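PDB 6MVF: beta-galactosidase/beta-glucuronidase from Faecalibacterium prausnitzii L2-6, which binds flavin mononucleotide and, as a glycoside hydrolase family 2 beta-glucuronidase, probably releases glucuronic acid from beta-glucuronides. Local coordinates for residues T608-N612 with G613-G617; V629-E633 with G634-L638. All coordinates share one frame; numbering follows the deposited sequence.

How the contacts relate
Both contacts belong to the same small beta domain at one end of the chain, away from the flavin site, their centres about 10 Å apart. Contact 1 is a surface hairpin held mainly by backbone bonds, whereas contact 2 is a partly buried loop in which one asparagine side chain supplies the polar bonds and leucines and a valine supply the filling. They meet because strands 606-611 and 635-641 are neighbours in one sheet. Asn612 OD1 probably accepts a hydrogen bond from Val637 N at 2.8 Å, and Lys614 NZ forms a salt bridge with Asp632 OD2 at 3.0 Å. Asn612 ND2 also binds that carboxylate, fastening the hairpin's turn to the loop.

Contact 1 of 2, residues T608-N612 with G613-G617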
loop_
_atom_site.group_PDB
_atom_site.type_symbol
_atom_site.label_atom_id
_atom_site.label_comp_id
_atom_site.label_asym_id
_atom_site.label_seq_id
_atom_site.Cartn_x
_atom_site.Cartn_y
_atom_site.Cartn_z
ATOM N N THR A 608 29.631 31.690 6.058
ATOM C CA THR A 608 31.081 31.554 6.090
ATOM C C THR A 608 31.479 30.545 5.032
ATOM O O THR A 608 30.934 29.443 5.001
ATOM C CB THR A 608 31.586 31.111 7.467
ATOM O OG1 THR A 608 31.496 32.207 8.382
ATOM C CG2 THR A 608 33.030 30.675 7.390
ATOM N N LEU A 609 32.418 30.929 4.165
ATOM C CA LEU A 609 32.899 30.071 3.092
ATOM C C LEU A 609 34.245 29.453 3.453
ATOM O O LEU A 609 35.114 30.114 4.025
ATOM C CB LEU A 609 33.027 30.851 1.783
ATOM C CG LEU A 609 33.250 29.931 0.576
ATOM C CD1 LEU A 609 32.094 28.891 0.424
ATOM C CD2 LEU A 609 33.446 30.755 -0.686
ATOM N N TYR A 610 34.420 28.186 3.102
ATOM C CA TYR A 610 35.679 27.492 3.309
ATOM C C TYR A 610 36.184 26.902 2.000
ATOM O O TYR A 610 35.399 26.440 1.163
ATOM C CB TYR A 610 35.545 26.365 4.332
ATOM C CG TYR A 610 35.246 26.822 5.725
ATOM C CD1 TYR A 610 33.934 26.859 6.200
ATOM C CD2 TYR A 610 36.274 27.197 6.579
ATOM C CE1 TYR A 610 33.651 27.274 7.485
ATOM C CE2 TYR A 610 36.004 27.619 7.870
ATOM C CZ TYR A 610 34.689 27.654 8.315
ATOM O OH TYR A 610 34.437 28.059 9.594
ATOM N N CYS A 611 37.507 26.901 1.852
ATOM C CA CYS A 611 38.177 26.347 0.682
ATOM C C CYS A 611 39.271 25.402 1.172
ATOM O O CYS A 611 40.265 25.851 1.751
ATOM C CB CYS A 611 38.759 27.453 -0.189
ATOM S SG CYS A 611 39.232 26.884 -1.825
ATOM N N ASN A 612 39.074 24.100 0.955
ATOM C CA ASN A 612 39.940 23.048 1.494
ATOM C C ASN A 612 40.200 23.253 2.985
ATOM O O ASN A 612 41.332 23.154 3.464
ATOM C CB ASN A 612 41.249 22.958 0.711
ATOM C CG ASN A 612 41.036 22.462 -0.705
ATOM O OD1 ASN A 612 40.096 21.692 -0.972
ATOM N ND2 ASN A 612 41.899 22.904 -1.628
ATOM N N GLY A 613 39.122 23.556 3.719
ATOM C CA GLY A 613 39.172 23.714 5.155
ATOM C C GLY A 613 39.636 25.065 5.661
ATOM O O GLY A 613 39.483 25.343 6.857
ATOM N N LYS A 614 40.201 25.909 4.811
ATOM C CA LYS A 614 40.631 27.236 5.228
ATOM C C LYS A 614 39.499 28.238 5.002
ATOM O O LYS A 614 38.870 28.249 3.937
ATOM C CB LYS A 614 41.888 27.651 4.458
ATOM C CG LYS A 614 42.984 26.583 4.468
ATOM C CD LYS A 614 44.098 26.897 3.472
ATOM C CE LYS A 614 44.008 26.021 2.204
ATOM N NZ LYS A 614 45.066 26.361 1.196
ATOM N N GLU A 615 39.243 29.080 6.000
ATOM C CA GLU A 615 38.167 30.049 5.874
ATOM C C GLU A 615 38.509 31.106 4.830
ATOM O O GLU A 615 39.553 31.751 4.906
ATOM C CB GLU A 615 37.873 30.710 7.210
ATOM C CG GLU A 615 36.827 31.810 7.091
ATOM C CD GLU A 615 36.574 32.514 8.406
ATOM O OE1 GLU A 615 37.042 32.001 9.442
ATOM O OE2 GLU A 615 35.920 33.583 8.402
ATOM N N VAL A 616 37.624 31.275 3.854
ATOM C CA VAL A 616 37.791 32.322 2.862
ATOM C C VAL A 616 37.262 33.645 3.389
ATOM O O VAL A 616 37.910 34.687 3.229
ATOM C CB VAL A 616 37.104 31.917 1.547
ATOM C CG1 VAL A 616 37.145 33.062 0.543
ATOM C CG2 VAL A 616 37.753 30.661 0.986
ATOM N N GLY A 617 36.096 33.632 4.029
ATOM C CA GLY A 617 35.567 34.832 4.656
ATOM C C GLY A 617 34.171 34.605 5.183
ATOM O O GLY A 617 33.518 33.599 4.899
#
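Leu609, Tyr610 and Cys611 pair with Gly617, Glu615 and Lys614 in antiparallel register, the two short strand axes running 134° apart. Cys611 and Lys614 bond both ways: Cys611 N lies 2.8 Å from Lys614 O, while Lys614 N reaches Cys611 O from well above its carbonyl plane. At the far end Leu609 N meets Gly617 O at 3.0 Å in a nearly straight bond, and Leu609 O receives Val616 N. Between Leu609 and Tyr610 the register slips by one residue, a beta bulge in which Val616 adopts a near-helical psi of -44°. The whole is a two-residue beta hairpin, formed by strands 606-611 and 614-620, closed by a type I' turn with Asn612 and Gly613 at its corners. Both have positive phi, which asparagine tolerates well and glycine readily accepts.

The bulge brings Val616 onto the side of Leu609 and Cys611. Its CG2 rests 3.6 Å from Cys611 CB, and its CB is 4.2 Å from Leu609 CB; Val629 and Phe627 of strand 624-629 also touch this apolar group, so small or branched hydrophobic residues suit it. On the other face, Tyr610 has CG anti to its carbonyl carbon (chi1 -66°), which lays the ring obliquely across Glu615, with CD2 3.5 Å from Glu615 CA and CE2 3.7 Å from Glu615 CB. Glu615 extends past the ring, and its CG meets Thr608 CG2 at 4.0 Å, the two side chains crossing at about a right angle. Thr608 OG1 and Glu615 OE2 each hydrogen-bond to Thr618 OG1. Met639 and Val641 of the neighbouring strand 635-641 also pack on Tyr610.

Contact 2 of 2, residues V629-E633 with G634-L638; sequences VALDE and GFNVL
Asp632 and Asn636 join the two limbs of a beta arch, the loop that takes the chain from strand 624-629 to strand 635-641, strands that are not paired with each other. The polar bonds come from one buried amide. Asn636 OD1 accepts from Asp632 N at 2.7 Å in a bent bond (130° at the hydrogen), and Asn636 ND2 donates to Asp632 O at 3.1 Å along a straighter line, with that oxygen close to the amide plane. Gripping the N-H and C=O of one residue fixes the amide's rotation, and with CG anti to its own carbonyl carbon (chi1 -64°) the group is directed across the arch. With an alanine in place of Asn636, the N-H and C=O of Asp632 would probably lose these mates and the loop would be freer to shift. Gly634 suits the bend because its backbone angles, with positive phi, would jam a CB against the preceding carbonyl.

Apolar contacts back the amide. Leu631 CD2 sits over its face, 3.7 Å from Asn636 CG. Beyond the arch, Phe635 packs on Arg229 and Val637 on Tyr239, both of a second subunit. Deeper inside, Leu631 CD2 is 4.1 Å from Leu638 CD2, and Leu638 CD1 approaches Val629 CG1 at 4.4 Å.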
loop_
_atom_site.group_PDB
_atom_site.type_symbol
_atom_site.label_atom_id
_atom_site.label_comp_id
_atom_site.label_asym_id
_atom_site.label_seq_id
_atom_site.Cartn_x
_atom_site.Cartn_y
_atom_site.Cartn_z
ATOM N N VAL A 629 37.658 33.931 -4.300
ATOM C CA VAL A 629 38.379 32.778 -3.773
ATOM C C VAL A 629 39.603 32.515 -4.632
ATOM O O VAL A 629 39.494 32.388 -5.856
ATOM C CB VAL A 629 37.477 31.533 -3.705
ATOM C CG1 VAL A 629 38.258 30.358 -3.090
ATOM C CG2 VAL A 629 36.155 31.846 -2.932
ATOM N N ALA A 630 40.766 32.439 -3.986
ATOM C CA ALA A 630 41.995 31.959 -4.626
ATOM C C ALA A 630 42.028 30.448 -4.473
ATOM O O ALA A 630 42.475 29.916 -3.456
ATOM C CB ALA A 630 43.231 32.596 -4.007
ATOM N N LEU A 631 41.536 29.754 -5.495
ATOM C CA LEU A 631 41.561 28.304 -5.489
ATOM C C LEU A 631 42.995 27.804 -5.390
ATOM O O LEU A 631 43.917 28.396 -5.959
ATOM C CB LEU A 631 40.895 27.766 -6.755
ATOM C CG LEU A 631 39.421 28.110 -6.954
ATOM C CD1 LEU A 631 38.989 27.628 -8.307
ATOM C CD2 LEU A 631 38.531 27.493 -5.864
ATOM N N ASP A 632 43.181 26.730 -4.624
ATOM C CA ASP A 632 44.418 25.963 -4.648
ATOM C C ASP A 632 44.567 25.243 -5.984
ATOM O O ASP A 632 43.593 24.981 -6.696
ATOM C CB ASP A 632 44.443 24.929 -3.534
ATOM C CG ASP A 632 44.474 25.550 -2.173
ATOM O OD1 ASP A 632 44.820 26.754 -2.085
ATOM O OD2 ASP A 632 44.161 24.829 -1.194
ATOM N N GLU A 633 45.812 24.927 -6.326
ATOM C CA GLU A 633 46.059 24.132 -7.517
ATOM C C GLU A 633 45.411 22.770 -7.332
ATOM O O GLU A 633 45.450 22.193 -6.244
ATOM C CB GLU A 633 47.564 23.998 -7.764
ATOM C CG GLU A 633 47.996 24.369 -9.184
ATOM C CD GLU A 633 47.756 25.845 -9.530
ATOM O OE1 GLU A 633 47.743 26.683 -8.600
ATOM O OE2 GLU A 633 47.579 26.168 -10.732
ATOM N N GLY A 634 44.768 22.279 -8.384
ATOM C CA GLY A 634 44.073 21.011 -8.293
ATOM C C GLY A 634 42.623 21.167 -7.889
ATOM O O GLY A 634 41.962 22.139 -8.279
ATOM N N PHE A 635 42.121 20.222 -7.096
ATOM C CA PHE A 635 40.721 20.192 -6.698
ATOM C C PHE A 635 40.517 20.935 -5.386
ATOM O O PHE A 635 41.401 20.970 -4.528
ATOM C CB PHE A 635 40.224 18.750 -6.583
ATOM C CG PHE A 635 40.039 18.089 -7.905
ATOM C CD1 PHE A 635 38.974 18.439 -8.721
ATOM C CD2 PHE A 635 40.945 17.136 -8.354
ATOM C CE1 PHE A 635 38.803 17.847 -9.959
ATOM C CE2 PHE A 635 40.794 16.540 -9.588
ATOM C CZ PHE A 635 39.718 16.896 -10.395
ATOM N N ASN A 636 39.338 21.546 -5.246
ATOM C CA ASN A 636 39.024 22.407 -4.112
ATOM C C ASN A 636 37.670 22.026 -3.556
ATOM O O ASN A 636 36.687 21.985 -4.297
ATOM C CB ASN A 636 38.999 23.886 -4.508
ATOM C CG ASN A 636 40.354 24.393 -4.978
ATOM O OD1 ASN A 636 41.109 24.994 -4.212
ATOM N ND2 ASN A 636 40.662 24.155 -6.240
ATOM N N VAL A 637 37.613 21.775 -2.258
ATOM C CA VAL A 637 36.348 21.602 -1.562
ATOM C C VAL A 637 35.847 22.981 -1.143
ATOM O O VAL A 637 36.508 23.675 -0.366
ATOM C CB VAL A 637 36.505 20.678 -0.345
ATOM C CG1 VAL A 637 35.245 20.719 0.528
ATOM C CG2 VAL A 637 36.806 19.272 -0.796
ATOM N N LEU A 638 34.687 23.387 -1.656
ATOM C CA LEU A 638 34.042 24.622 -1.230
ATOM C C LEU A 638 32.897 24.256 -0.295
ATOM O O LEU A 638 31.982 23.514 -0.676
ATOM C CB LEU A 638 33.546 25.448 -2.417
ATOM C CG LEU A 638 34.552 26.277 -3.243
ATOM C CD1 LEU A 638 35.233 27.311 -2.390
ATOM C CD2 LEU A 638 35.583 25.390 -3.890
#